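Local coordinates for protein methionine gamma-lyase (Trichomonas vaginalis, PDB 1E5E) that belongs to the Cys/Met metabolism family of pyridoxal-phosphate-dependent enzymes, with a large mixed sheet and a smaller one packed among helices, at residues I105-L110 and T160-D165; K142-N147 and H174-V179; S189-N194 and T259-M264; K273-L278 and V287-F292. One frame throughout, in Å; residues are numbered along the deposited sequence.

Contact 1: I105-L110 and T160-D165; sequences ISDECL and TLKIID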
loop_
_atom_site.group_PDB
_atom_site.type_symbol
_atom_site.label_atom_id
_atom_site.label_comp_id
_atom_site.label_asym_id
_atom_site.label_seq_id
_atom_site.Cartn_x
_atom_site.Cartn_y
_atom_site.Cartn_z
ATOM N N ILE A 105 38.189 -6.043 12.182
ATOM C CA ILE A 105 38.324 -5.183 13.357
ATOM C C ILE A 105 37.071 -4.301 13.472
ATOM O O ILE A 105 36.660 -3.601 12.543
ATOM C CB ILE A 105 39.560 -4.271 13.259
ATOM C CG1 ILE A 105 40.834 -5.124 13.210
ATOM C CG2 ILE A 105 39.625 -3.274 14.427
ATOM C CD1 ILE A 105 42.074 -4.348 12.775
ATOM N N SER A 106 36.479 -4.307 14.657
ATOM C CA SER A 106 35.335 -3.476 14.933
ATOM C C SER A 106 35.441 -2.669 16.222
ATOM O O SER A 106 36.034 -3.085 17.221
ATOM C CB SER A 106 34.109 -4.383 15.132
ATOM O OG SER A 106 32.985 -3.597 15.505
ATOM N N ASP A 107 34.756 -1.527 16.190
ATOM C CA ASP A 107 34.713 -0.730 17.418
ATOM C C ASP A 107 33.867 -1.630 18.313
ATOM O O ASP A 107 32.973 -2.311 17.781
ATOM C CB ASP A 107 34.091 0.632 17.307
ATOM C CG ASP A 107 34.316 1.485 18.553
ATOM O OD1 ASP A 107 33.528 1.324 19.512
ATOM O OD2 ASP A 107 35.276 2.290 18.545
ATOM N N GLU A 108 34.185 -1.641 19.589
ATOM C CA GLU A 108 33.389 -2.410 20.537
ATOM C C GLU A 108 32.076 -1.745 20.862
ATOM O O GLU A 108 31.240 -2.432 21.459
ATOM C CB GLU A 108 34.187 -2.551 21.861
ATOM C CG GLU A 108 34.472 -1.221 22.537
ATOM C CD GLU A 108 35.268 -1.331 23.844
ATOM O OE1 GLU A 108 35.058 -2.201 24.719
ATOM O OE2 GLU A 108 36.055 -0.397 24.078
ATOM N N CYS A 109 31.909 -0.432 20.633
ATOM C CA CYS A 109 30.590 0.114 20.976
ATOM C C CYS A 109 29.726 0.173 19.718
ATOM O O CYS A 109 29.817 1.176 18.974
ATOM C CB CYS A 109 30.645 1.495 21.625
ATOM S SG CYS A 109 29.033 2.036 22.270
ATOM N N LEU A 110 28.895 -0.818 19.517
ATOM C CA LEU A 110 28.015 -0.918 18.374
ATOM C C LEU A 110 26.579 -1.176 18.859
ATOM O O LEU A 110 26.273 -1.592 19.993
ATOM C CB LEU A 110 28.349 -2.164 17.550
ATOM C CG LEU A 110 29.763 -2.446 17.075
ATOM C CD1 LEU A 110 29.872 -3.762 16.334
ATOM C CD2 LEU A 110 30.229 -1.277 16.185
ATOM N N THR A 160 26.175 5.087 23.296
ATOM C CA THR A 160 26.883 6.117 24.087
ATOM C C THR A 160 27.161 7.444 23.399
ATOM O O THR A 160 27.404 8.475 24.045
ATOM C CB THR A 160 28.193 5.509 24.599
ATOM O OG1 THR A 160 29.032 5.306 23.457
ATOM C CG2 THR A 160 27.920 4.118 25.227
ATOM N N LEU A 161 27.054 7.521 22.072
ATOM C CA LEU A 161 27.307 8.649 21.231
ATOM C C LEU A 161 28.795 9.017 21.232
ATOM O O LEU A 161 29.214 10.124 20.898
ATOM C CB LEU A 161 26.443 9.876 21.559
ATOM C CG LEU A 161 24.932 9.589 21.707
ATOM C CD1 LEU A 161 24.141 10.859 21.991
ATOM C CD2 LEU A 161 24.415 8.851 20.468
ATOM N N LYS A 162 29.640 7.995 21.434
ATOM C CA LYS A 162 31.086 8.194 21.409
ATOM C C LYS A 162 31.466 8.690 20.007
ATOM O O LYS A 162 30.937 8.149 19.033
ATOM C CB LYS A 162 31.885 6.971 21.789
ATOM C CG LYS A 162 33.380 6.985 21.496
ATOM C CD LYS A 162 34.006 5.633 21.868
ATOM C CE LYS A 162 33.561 4.492 20.962
ATOM N NZ LYS A 162 34.522 3.321 21.181
ATOM N N ILE A 163 32.333 9.693 19.924
ATOM C CA ILE A 163 32.717 10.174 18.608
ATOM C C ILE A 163 33.988 9.500 18.139
ATOM O O ILE A 163 34.882 9.324 18.947
ATOM C CB ILE A 163 32.979 11.714 18.630
ATOM C CG1 ILE A 163 31.742 12.410 19.196
ATOM C CG2 ILE A 163 33.371 12.242 17.265
ATOM C CD1 ILE A 163 30.491 12.280 18.364
ATOM N N ILE A 164 34.088 9.134 16.872
ATOM C CA ILE A 164 35.303 8.492 16.391
ATOM C C ILE A 164 35.874 9.375 15.306
ATOM O O ILE A 164 35.138 9.813 14.425
ATOM C CB ILE A 164 35.062 7.080 15.872
ATOM C CG1 ILE A 164 34.619 6.153 17.026
ATOM C CG2 ILE A 164 36.314 6.533 15.148
ATOM C CD1 ILE A 164 33.882 4.965 16.445
ATOM N N ASP A 165 37.164 9.652 15.379
ATOM C CA ASP A 165 37.884 10.384 14.351
ATOM C C ASP A 165 38.102 9.467 13.148
ATOM O O ASP A 165 39.020 8.657 13.077
ATOM C CB ASP A 165 39.224 10.875 14.923
ATOM C CG ASP A 165 40.002 11.661 13.899
ATOM O OD1 ASP A 165 39.800 11.558 12.678
ATOM O OD2 ASP A 165 40.897 12.405 14.344
HETATM O O HOH W 1 34.227 2.191 24.006
#
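K162 spans the gap to D107 and closes a salt bridge with this buried acid. From CB the chain leaves with CG anti to the backbone N (chi1 167°) and runs straight through CD, then bends at chi3 (68°), which sets CE 3.5 Å from D107 OD1. The same CE lies 4.2 Å from C109 CB. At the tip, K162 NZ bonds to D107 OD1 at 2.8 Å, on the syn lone pair. A second, weak bond runs from K162 NZ to D107 OD2, so the ammonium reaches both oxygens. K162 NZ also donates to N133 OD1 and, at 3.1 Å, to a water that in turn donates to E108 OE2.

The carboxylate is fixed by more than the lysine. C109 N donates to D107 OD1 at 2.6 Å from the anti side, 15° out of the carboxylate plane; this is an Asx turn, placed where the strand ends. With OD1 taking bonds from K162 NZ and C109 N, and OD2 engaged by T134, the rotation of the carboxylate is set. I164 CD1 meets D107 OD2 at 3.7 Å, an apolar tip against the acid.

D107 is the last residue of strand 103-107, which lies between strands 148-154 and 128-132 in the large sheet. The 160-165 loop follows strand 148-154, leads into helix 166-174, and rests I163 on helix 298-304.

Contact 2: K142-N147 and H174-V179; sequences KHMKPN and HSQEGV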
loop_
_atom_site.group_PDB
_atom_site.type_symbol
_atom_site.label_atom_id
_atom_site.label_comp_id
_atom_site.label_asym_id
_atom_site.label_seq_id
_atom_site.Cartn_x
_atom_site.Cartn_y
_atom_site.Cartn_z
ATOM N N LYS A 142 47.479 -1.233 15.846
ATOM C CA LYS A 142 48.013 -2.328 16.653
ATOM C C LYS A 142 47.297 -3.653 16.422
ATOM O O LYS A 142 47.862 -4.733 16.687
ATOM C CB LYS A 142 47.962 -1.980 18.143
ATOM C CG LYS A 142 49.021 -0.981 18.575
ATOM C CD LYS A 142 48.754 -0.391 19.962
ATOM C CE LYS A 142 49.728 0.773 20.197
ATOM N NZ LYS A 142 49.259 1.637 21.326
ATOM N N HIS A 143 46.020 -3.622 16.004
ATOM C CA HIS A 143 45.324 -4.890 15.844
ATOM C C HIS A 143 45.311 -5.407 14.430
ATOM O O HIS A 143 44.733 -6.465 14.191
ATOM C CB HIS A 143 43.892 -4.754 16.355
ATOM C CG HIS A 143 43.915 -4.609 17.844
ATOM N ND1 HIS A 143 44.129 -3.386 18.445
ATOM C CD2 HIS A 143 43.732 -5.528 18.814
ATOM C CE1 HIS A 143 44.061 -3.550 19.769
ATOM N NE2 HIS A 143 43.846 -4.830 19.995
ATOM N N MET A 144 45.920 -4.688 13.530
ATOM C CA MET A 144 45.908 -5.108 12.129
ATOM C C MET A 144 46.725 -6.354 11.923
ATOM O O MET A 144 47.791 -6.518 12.521
ATOM C CB MET A 144 46.270 -3.888 11.288
ATOM C CG MET A 144 44.915 -3.194 10.874
ATOM S SD MET A 144 45.332 -1.597 10.154
ATOM C CE MET A 144 45.704 -2.120 8.489
ATOM N N LYS A 145 46.211 -7.287 11.122
ATOM C CA LYS A 145 46.863 -8.562 10.844
ATOM C C LYS A 145 46.917 -8.708 9.346
ATOM O O LYS A 145 46.256 -8.001 8.588
ATOM C CB LYS A 145 46.188 -9.766 11.503
ATOM C CG LYS A 145 45.981 -9.612 12.993
ATOM C CD LYS A 145 45.672 -10.849 13.788
ATOM C CE LYS A 145 44.279 -11.421 13.542
ATOM N NZ LYS A 145 44.027 -12.543 14.506
ATOM N N PRO A 146 47.703 -9.652 8.853
ATOM C CA PRO A 146 47.864 -9.827 7.434
ATOM C C PRO A 146 46.540 -10.152 6.756
ATOM O O PRO A 146 46.420 -9.922 5.563
ATOM C CB PRO A 146 48.931 -10.894 7.293
ATOM C CG PRO A 146 49.631 -10.899 8.615
ATOM C CD PRO A 146 48.558 -10.588 9.628
ATOM N N ASN A 147 45.621 -10.815 7.424
ATOM C CA ASN A 147 44.331 -11.169 6.870
ATOM C C ASN A 147 43.219 -10.162 7.225
ATOM O O ASN A 147 42.037 -10.481 7.032
ATOM C CB ASN A 147 44.007 -12.578 7.383
ATOM C CG ASN A 147 43.977 -12.665 8.896
ATOM O OD1 ASN A 147 44.684 -11.936 9.607
ATOM N ND2 ASN A 147 43.119 -13.558 9.395
ATOM N N HIS A 174 44.104 2.069 6.198
ATOM C CA HIS A 174 44.667 2.068 4.862
ATOM C C HIS A 174 46.207 2.186 4.848
ATOM O O HIS A 174 46.791 2.068 3.765
ATOM C CB HIS A 174 44.086 3.155 3.982
ATOM C CG HIS A 174 42.609 3.057 3.719
ATOM N ND1 HIS A 174 41.822 4.183 3.724
ATOM C CD2 HIS A 174 41.792 2.008 3.438
ATOM C CE1 HIS A 174 40.570 3.838 3.431
ATOM N NE2 HIS A 174 40.517 2.524 3.286
ATOM N N SER A 175 46.849 2.083 6.019
ATOM C CA SER A 175 48.319 2.021 6.001
ATOM C C SER A 175 48.719 0.628 5.537
ATOM O O SER A 175 49.876 0.460 5.195
ATOM C CB SER A 175 48.940 2.377 7.345
ATOM O OG SER A 175 48.556 1.406 8.309
ATOM N N GLN A 176 47.796 -0.333 5.516
ATOM C CA GLN A 176 48.104 -1.656 4.956
ATOM C C GLN A 176 47.222 -1.808 3.713
ATOM O O GLN A 176 46.126 -1.237 3.736
ATOM C CB GLN A 176 47.901 -2.699 6.015
ATOM C CG GLN A 176 47.383 -4.061 5.677
ATOM C CD GLN A 176 47.339 -4.977 6.890
ATOM O OE1 GLN A 176 48.001 -4.642 7.885
ATOM N NE2 GLN A 176 46.569 -6.062 6.864
ATOM N N GLU A 177 47.628 -2.507 2.653
ATOM C CA GLU A 177 46.799 -2.642 1.456
ATOM C C GLU A 177 45.591 -3.561 1.631
ATOM O O GLU A 177 45.587 -4.529 2.408
ATOM C CB GLU A 177 47.633 -3.177 0.273
ATOM C CG GLU A 177 48.827 -2.354 -0.156
ATOM C CD GLU A 177 48.513 -1.128 -0.971
ATOM O OE1 GLU A 177 47.374 -0.966 -1.457
ATOM O OE2 GLU A 177 49.424 -0.287 -1.201
ATOM N N GLY A 178 44.497 -3.304 0.910
ATOM C CA GLY A 178 43.397 -4.307 0.917
ATOM C C GLY A 178 42.490 -4.290 2.130
ATOM O O GLY A 178 41.926 -5.334 2.465
ATOM N N VAL A 179 42.366 -3.171 2.841
ATOM C CA VAL A 179 41.469 -3.117 4.023
ATOM C C VAL A 179 40.304 -2.204 3.631
ATOM O O VAL A 179 40.468 -1.096 3.089
ATOM C CB VAL A 179 42.163 -2.550 5.264
ATOM C CG1 VAL A 179 41.293 -2.534 6.537
ATOM C CG2 VAL A 179 43.454 -3.358 5.554
#
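Q176 donates to K145 across the contact through its amide: NE2 lies 2.6 Å from K145 O, with an N-H...O angle of 160°. The carbonyl oxygen is almost in the amide plane of Q176, whereas the donor stands 37° above the plane of the K145 carbonyl. Next to this bond, M144 and Q176 reach toward each other tip to tip. The methyl M144 CE sits 3.4 Å from Q176 CB and 3.5 Å from Q176 OE1, so it covers the glutamine from its root to its amide. On a further side of the methyl, V179 CG2 approaches M144 CE at 3.9 Å. The bend of the methionine at chi3 (83°) puts CE in this position; the extended chi2 of Q176 carries CD out toward the K145 carbonyl, and the amide's own rotation turns NE2 to it.

Both segments are helix-to-strand connections of the large domain. The 142-147 segment passes from helix 139-143 to strand 148-154. Helix 166-174 and its following turn complete a beta-alpha-beta crossover from that strand to its parallel neighbour, strand 180-184.

A second shell positions these groups. T148 OG1 accepts from the backbone N of K145, the residue whose carbonyl Q176 grips, and T148 also touches the Q176 side chain. N147 ND2 bonds to G101 O and to Q128 OE1 at the start of strand 128-132, and the N147 backbone pairs with H103 of strand 103-107. On the other segment, S175 OG bonds to D172 O, back in helix 166-174, while V179 packs on V151 of strand 148-154.

Contact 3: S189-N194 and T259-M264; sequences SPMITN and TLNIRM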
loop_
_atom_site.group_PDB
_atom_site.type_symbol
_atom_site.label_atom_id
_atom_site.label_comp_id
_atom_site.label_asym_id
_atom_site.label_seq_id
_atom_site.Cartn_x
_atom_site.Cartn_y
_atom_site.Cartn_z
ATOM N N SER A 189 22.805 10.342 9.283
ATOM C CA SER A 189 22.049 10.436 8.035
ATOM C C SER A 189 22.989 11.181 7.087
ATOM O O SER A 189 23.852 11.905 7.558
ATOM C CB SER A 189 20.674 11.118 8.103
ATOM O OG SER A 189 20.817 12.522 7.871
ATOM N N PRO A 190 22.733 11.149 5.782
ATOM C CA PRO A 190 23.527 11.815 4.788
ATOM C C PRO A 190 23.400 13.325 4.908
ATOM O O PRO A 190 24.214 14.045 4.312
ATOM C CB PRO A 190 22.981 11.357 3.419
ATOM C CG PRO A 190 22.175 10.131 3.701
ATOM C CD PRO A 190 21.724 10.243 5.150
ATOM N N MET A 191 22.460 13.832 5.715
ATOM C CA MET A 191 22.336 15.267 5.845
ATOM C C MET A 191 23.397 15.770 6.813
ATOM O O MET A 191 23.635 16.962 6.774
ATOM C CB MET A 191 21.015 15.700 6.455
ATOM C CG MET A 191 19.778 15.642 5.616
ATOM S SD MET A 191 19.970 16.470 4.013
ATOM C CE MET A 191 20.249 14.992 3.060
ATOM N N ILE A 192 23.927 14.916 7.673
ATOM C CA ILE A 192 24.805 15.447 8.719
ATOM C C ILE A 192 26.245 15.082 8.360
ATOM O O ILE A 192 27.154 15.874 8.536
ATOM C CB ILE A 192 24.374 14.917 10.100
ATOM C CG1 ILE A 192 23.106 15.674 10.571
ATOM C CG2 ILE A 192 25.496 15.031 11.122
ATOM C CD1 ILE A 192 22.558 15.253 11.914
ATOM N N THR A 193 26.424 13.865 7.893
ATOM C CA THR A 193 27.750 13.392 7.538
ATOM C C THR A 193 27.797 12.591 6.256
ATOM O O THR A 193 26.944 11.741 6.018
ATOM C CB THR A 193 28.282 12.462 8.668
ATOM O OG1 THR A 193 28.454 13.227 9.888
ATOM C CG2 THR A 193 29.678 11.959 8.319
ATOM N N ASN A 194 28.841 12.770 5.487
ATOM C CA ASN A 194 29.151 11.924 4.327
ATOM C C ASN A 194 30.498 11.289 4.662
ATOM O O ASN A 194 31.584 11.825 4.384
ATOM C CB ASN A 194 29.268 12.745 3.042
ATOM C CG ASN A 194 27.933 13.298 2.582
ATOM O OD1 ASN A 194 27.862 14.302 1.857
ATOM N ND2 ASN A 194 26.801 12.704 2.973
ATOM N N THR A 259 11.418 14.813 3.130
ATOM C CA THR A 259 11.462 15.806 4.215
ATOM C C THR A 259 12.696 15.612 5.104
ATOM O O THR A 259 12.747 16.178 6.205
ATOM C CB THR A 259 10.234 15.701 5.134
ATOM O OG1 THR A 259 10.060 14.319 5.540
ATOM C CG2 THR A 259 8.985 16.231 4.438
ATOM N N LEU A 260 13.650 14.781 4.695
ATOM C CA LEU A 260 14.814 14.485 5.526
ATOM C C LEU A 260 15.547 15.759 5.970
ATOM O O LEU A 260 15.987 15.933 7.104
ATOM C CB LEU A 260 15.811 13.555 4.784
ATOM C CG LEU A 260 17.092 13.203 5.556
ATOM C CD1 LEU A 260 16.803 12.492 6.877
ATOM C CD2 LEU A 260 18.026 12.270 4.753
ATOM N N ASN A 261 15.772 16.674 5.009
ATOM C CA ASN A 261 16.494 17.885 5.392
ATOM C C ASN A 261 15.770 18.711 6.452
ATOM O O ASN A 261 16.424 19.144 7.406
ATOM C CB ASN A 261 16.747 18.744 4.153
ATOM C CG ASN A 261 17.395 20.082 4.500
ATOM O OD1 ASN A 261 18.572 20.121 4.820
ATOM N ND2 ASN A 261 16.621 21.155 4.374
ATOM N N ILE A 262 14.449 18.948 6.280
ATOM C CA ILE A 262 13.751 19.778 7.264
ATOM C C ILE A 262 13.516 19.054 8.575
ATOM O O ILE A 262 13.420 19.733 9.588
ATOM C CB ILE A 262 12.415 20.370 6.746
ATOM C CG1 ILE A 262 11.478 19.248 6.277
ATOM C CG2 ILE A 262 12.707 21.354 5.621
ATOM C CD1 ILE A 262 10.077 19.748 5.945
ATOM N N ARG A 263 13.430 17.757 8.589
ATOM C CA ARG A 263 13.285 16.958 9.801
ATOM C C ARG A 263 14.601 16.919 10.599
ATOM O O ARG A 263 14.639 17.201 11.813
ATOM C CB ARG A 263 12.915 15.495 9.437
ATOM C CG ARG A 263 11.463 15.317 9.049
ATOM C CD ARG A 263 11.033 13.869 8.865
ATOM N NE ARG A 263 11.587 13.178 7.701
ATOM C CZ ARG A 263 12.635 12.370 7.734
ATOM N NH1 ARG A 263 13.282 12.144 8.886
ATOM N NH2 ARG A 263 13.011 11.757 6.614
ATOM N N MET A 264 15.713 16.685 9.926
ATOM C CA MET A 264 17.008 16.644 10.617
ATOM C C MET A 264 17.310 18.001 11.285
ATOM O O MET A 264 17.825 18.018 12.400
ATOM C CB MET A 264 18.208 16.269 9.745
ATOM C CG MET A 264 18.199 14.848 9.202
ATOM S SD MET A 264 17.836 13.591 10.455
ATOM C CE MET A 264 19.222 13.686 11.570
#
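M191 carries the close part of the contact with L260, its CG lying 3.6 Å from L260 CG. The two side chains cross obliquely. L260 has CG anti to its backbone N (chi1 179°), which brings that branch point up to M191. S189 and M264 fit almost as closely, with S189 OG 3.7 Å from M264 CG. I192 CD1 meets M264 CE at 3.7 Å, the two chains crossing at about a right angle.

The looser contacts are longer ones. M191 bends at chi2 (-51°), which puts SD beside N261: M191 SD passes N261 CB at 3.9 Å, also at about a right angle. P190 CD comes only to 4.2 Å from L260 CD2. Even this margin is not a solvent side, since every touching residue is buried.

The loop presents its side chains from a compact turn. M191 N donates to S189 OG at 3.0 Å, forming an ST turn, and S189 O accepts from both I192 N and T193 N. The hydroxyl that faces M264 is therefore also used in the loop's own bonding, and the interface itself is wholly van der Waals.

The 189-194 loop follows strand 180-184 and precedes strand 202-206 in the chain, and it meets the first turn of helix 260-279. Helix 62-75 adjoins P190 and M191, helix 8-14 touches N261, and T259, I262 and R263 pack against the second subunit.

Contact 4: K273-L278 and V287-F292; sequences KVAEYL and VYYPGF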
loop_
_atom_site.group_PDB
_atom_site.type_symbol
_atom_site.label_atom_id
_atom_site.label_comp_id
_atom_site.label_asym_id
_atom_site.label_seq_id
_atom_site.Cartn_x
_atom_site.Cartn_y
_atom_site.Cartn_z
ATOM N N LYS A 273 18.107 21.946 22.551
ATOM C CA LYS A 273 17.392 22.503 23.693
ATOM C C LYS A 273 17.143 21.456 24.776
ATOM O O LYS A 273 17.346 21.741 25.963
ATOM C CB LYS A 273 16.026 23.109 23.314
ATOM C CG LYS A 273 16.182 24.306 22.390
ATOM C CD LYS A 273 14.904 24.683 21.677
ATOM C CE LYS A 273 15.154 25.940 20.805
ATOM N NZ LYS A 273 13.888 26.177 20.043
ATOM N N VAL A 274 16.761 20.258 24.345
ATOM C CA VAL A 274 16.470 19.208 25.299
ATOM C C VAL A 274 17.733 18.751 26.025
ATOM O O VAL A 274 17.675 18.547 27.255
ATOM C CB VAL A 274 15.755 18.009 24.657
ATOM C CG1 VAL A 274 15.626 16.876 25.642
ATOM C CG2 VAL A 274 14.373 18.448 24.136
ATOM N N ALA A 275 18.833 18.670 25.298
ATOM C CA ALA A 275 20.058 18.200 25.947
ATOM C C ALA A 275 20.491 19.217 27.000
ATOM O O ALA A 275 20.879 18.791 28.075
ATOM C CB ALA A 275 21.179 17.951 24.941
ATOM N N GLU A 276 20.458 20.496 26.688
ATOM C CA GLU A 276 20.815 21.552 27.613
ATOM C C GLU A 276 19.949 21.505 28.870
ATOM O O GLU A 276 20.482 21.615 29.966
ATOM C CB GLU A 276 20.669 22.957 26.991
ATOM C CG GLU A 276 21.726 23.232 25.942
ATOM C CD GLU A 276 21.884 24.564 25.275
ATOM O OE1 GLU A 276 21.281 25.600 25.624
ATOM O OE2 GLU A 276 22.696 24.696 24.320
ATOM N N TYR A 277 18.644 21.228 28.720
ATOM C CA TYR A 277 17.786 21.127 29.885
ATOM C C TYR A 277 18.172 19.935 30.744
ATOM O O TYR A 277 18.204 20.032 31.968
ATOM C CB TYR A 277 16.293 21.011 29.437
ATOM C CG TYR A 277 15.449 20.748 30.679
ATOM C CD1 TYR A 277 15.142 21.799 31.522
ATOM C CD2 TYR A 277 14.979 19.493 30.977
ATOM C CE1 TYR A 277 14.394 21.595 32.671
ATOM C CE2 TYR A 277 14.218 19.250 32.109
ATOM C CZ TYR A 277 13.955 20.321 32.940
ATOM O OH TYR A 277 13.239 20.129 34.073
ATOM N N LEU A 278 18.470 18.776 30.153
ATOM C CA LEU A 278 18.789 17.583 30.907
ATOM C C LEU A 278 20.090 17.748 31.698
ATOM O O LEU A 278 20.186 17.390 32.860
ATOM C CB LEU A 278 18.924 16.337 30.032
ATOM C CG LEU A 278 17.662 15.931 29.248
ATOM C CD1 LEU A 278 17.985 14.800 28.261
ATOM C CD2 LEU A 278 16.569 15.525 30.220
ATOM N N VAL A 287 25.212 13.992 30.641
ATOM C CA VAL A 287 24.480 14.038 29.375
ATOM C C VAL A 287 25.520 13.971 28.247
ATOM O O VAL A 287 26.474 14.734 28.174
ATOM C CB VAL A 287 23.600 15.264 29.163
ATOM C CG1 VAL A 287 22.917 15.201 27.772
ATOM C CG2 VAL A 287 22.525 15.428 30.230
ATOM N N TYR A 288 25.358 13.003 27.373
ATOM C CA TYR A 288 26.169 12.827 26.165
ATOM C C TYR A 288 25.376 13.399 24.993
ATOM O O TYR A 288 24.209 12.994 24.797
ATOM C CB TYR A 288 26.374 11.333 25.905
ATOM C CG TYR A 288 27.320 10.658 26.870
ATOM C CD1 TYR A 288 27.022 9.432 27.434
ATOM C CD2 TYR A 288 28.540 11.265 27.192
ATOM C CE1 TYR A 288 27.892 8.837 28.331
ATOM C CE2 TYR A 288 29.415 10.658 28.076
ATOM C CZ TYR A 288 29.091 9.443 28.643
ATOM O OH TYR A 288 29.947 8.815 29.525
ATOM N N TYR A 289 25.864 14.414 24.330
ATOM C CA TYR A 289 25.271 15.072 23.171
ATOM C C TYR A 289 26.457 15.574 22.367
ATOM O O TYR A 289 27.216 16.334 22.944
ATOM C CB TYR A 289 24.347 16.281 23.478
ATOM C CG TYR A 289 23.678 16.853 22.243
ATOM C CD1 TYR A 289 22.903 16.034 21.423
ATOM C CD2 TYR A 289 23.811 18.176 21.841
ATOM C CE1 TYR A 289 22.311 16.514 20.263
ATOM C CE2 TYR A 289 23.232 18.670 20.682
ATOM C CZ TYR A 289 22.467 17.825 19.905
ATOM O OH TYR A 289 21.870 18.302 18.723
ATOM N N PRO A 290 26.524 15.360 21.060
ATOM C CA PRO A 290 27.702 15.800 20.300
ATOM C C PRO A 290 27.863 17.293 20.277
ATOM O O PRO A 290 28.983 17.819 20.119
ATOM C CB PRO A 290 27.498 15.194 18.915
ATOM C CG PRO A 290 26.657 13.984 19.181
ATOM C CD PRO A 290 25.696 14.411 20.285
ATOM N N GLY A 291 26.779 18.059 20.421
ATOM C CA GLY A 291 26.865 19.513 20.371
ATOM C C GLY A 291 27.522 20.148 21.592
ATOM O O GLY A 291 27.972 21.310 21.485
ATOM N N PHE A 292 27.619 19.447 22.706
ATOM C CA PHE A 292 28.234 20.053 23.882
ATOM C C PHE A 292 29.685 20.429 23.652
ATOM O O PHE A 292 30.531 19.601 23.288
ATOM C CB PHE A 292 28.082 19.107 25.079
ATOM C CG PHE A 292 26.683 19.056 25.620
ATOM C CD1 PHE A 292 25.780 20.083 25.401
ATOM C CD2 PHE A 292 26.277 17.970 26.374
ATOM C CE1 PHE A 292 24.488 20.018 25.907
ATOM C CE2 PHE A 292 24.988 17.911 26.892
ATOM C CZ PHE A 292 24.110 18.923 26.671
#
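F292 turns its ring edge to the helix turn at A275, the carbonyl oxygen A275 O lying near the ring plane, 3.5 Å from F292 CZ. The backbone nitrogen of E276 and the carbonyl of V287 also lie in the plane at the rim, while one face carries Y289 CB, 3.8 Å above it and offset toward the edge. K279 adds a cation-pi interaction with the same ring. A275 CB lies obliquely to the Y289 ring, 3.8 Å from Y289 CG.

A275 is thus the centre of the contact: its single methyl, CB, also reaches F292 CZ at 3.5 Å. One helix turn on, L278 CB packs on V287 CG2 at 3.7 Å. A type I turn from Y289 to F292, closed by the bond F292 N to Y289 O, brings both aromatic rings to A275.

Helix 260-279 and strand 284-288 are consecutive elements, and this contact folds the strand back on the helix before it. Across it the chemistry is apolar, apart from main-chain atoms at the ring edge; the hydroxyl of Y289 finds its partner in G309 O. The fit therefore rests on shape, with the slightly positive rim of F292 probably favouring the A275 carbonyl.

How the contacts relate
Contacts 1, 3 and 4 are buried, whereas contact 2 lies at the surface. Contact 1 depends on an ion pair and contact 2 on one amide bond beside a methionine; contacts 3 and 4 are held by apolar fit. Contacts 1 and 2 lie at strand ends of the large sheet and in its loops to helices, alternate along the chain and touch where I105 CD1 packs on M144 CG at 3.6 Å. Contacts 3 and 4 share helix 260-279, near its start and near its end, without touching. The 160-165 loop, which follows strand 148-154, also reaches contact 4, with L161 CD1 3.5 Å from Y288 O on the edge strand of the smaller sheet. Contacts 2 and 4 are farthest apart.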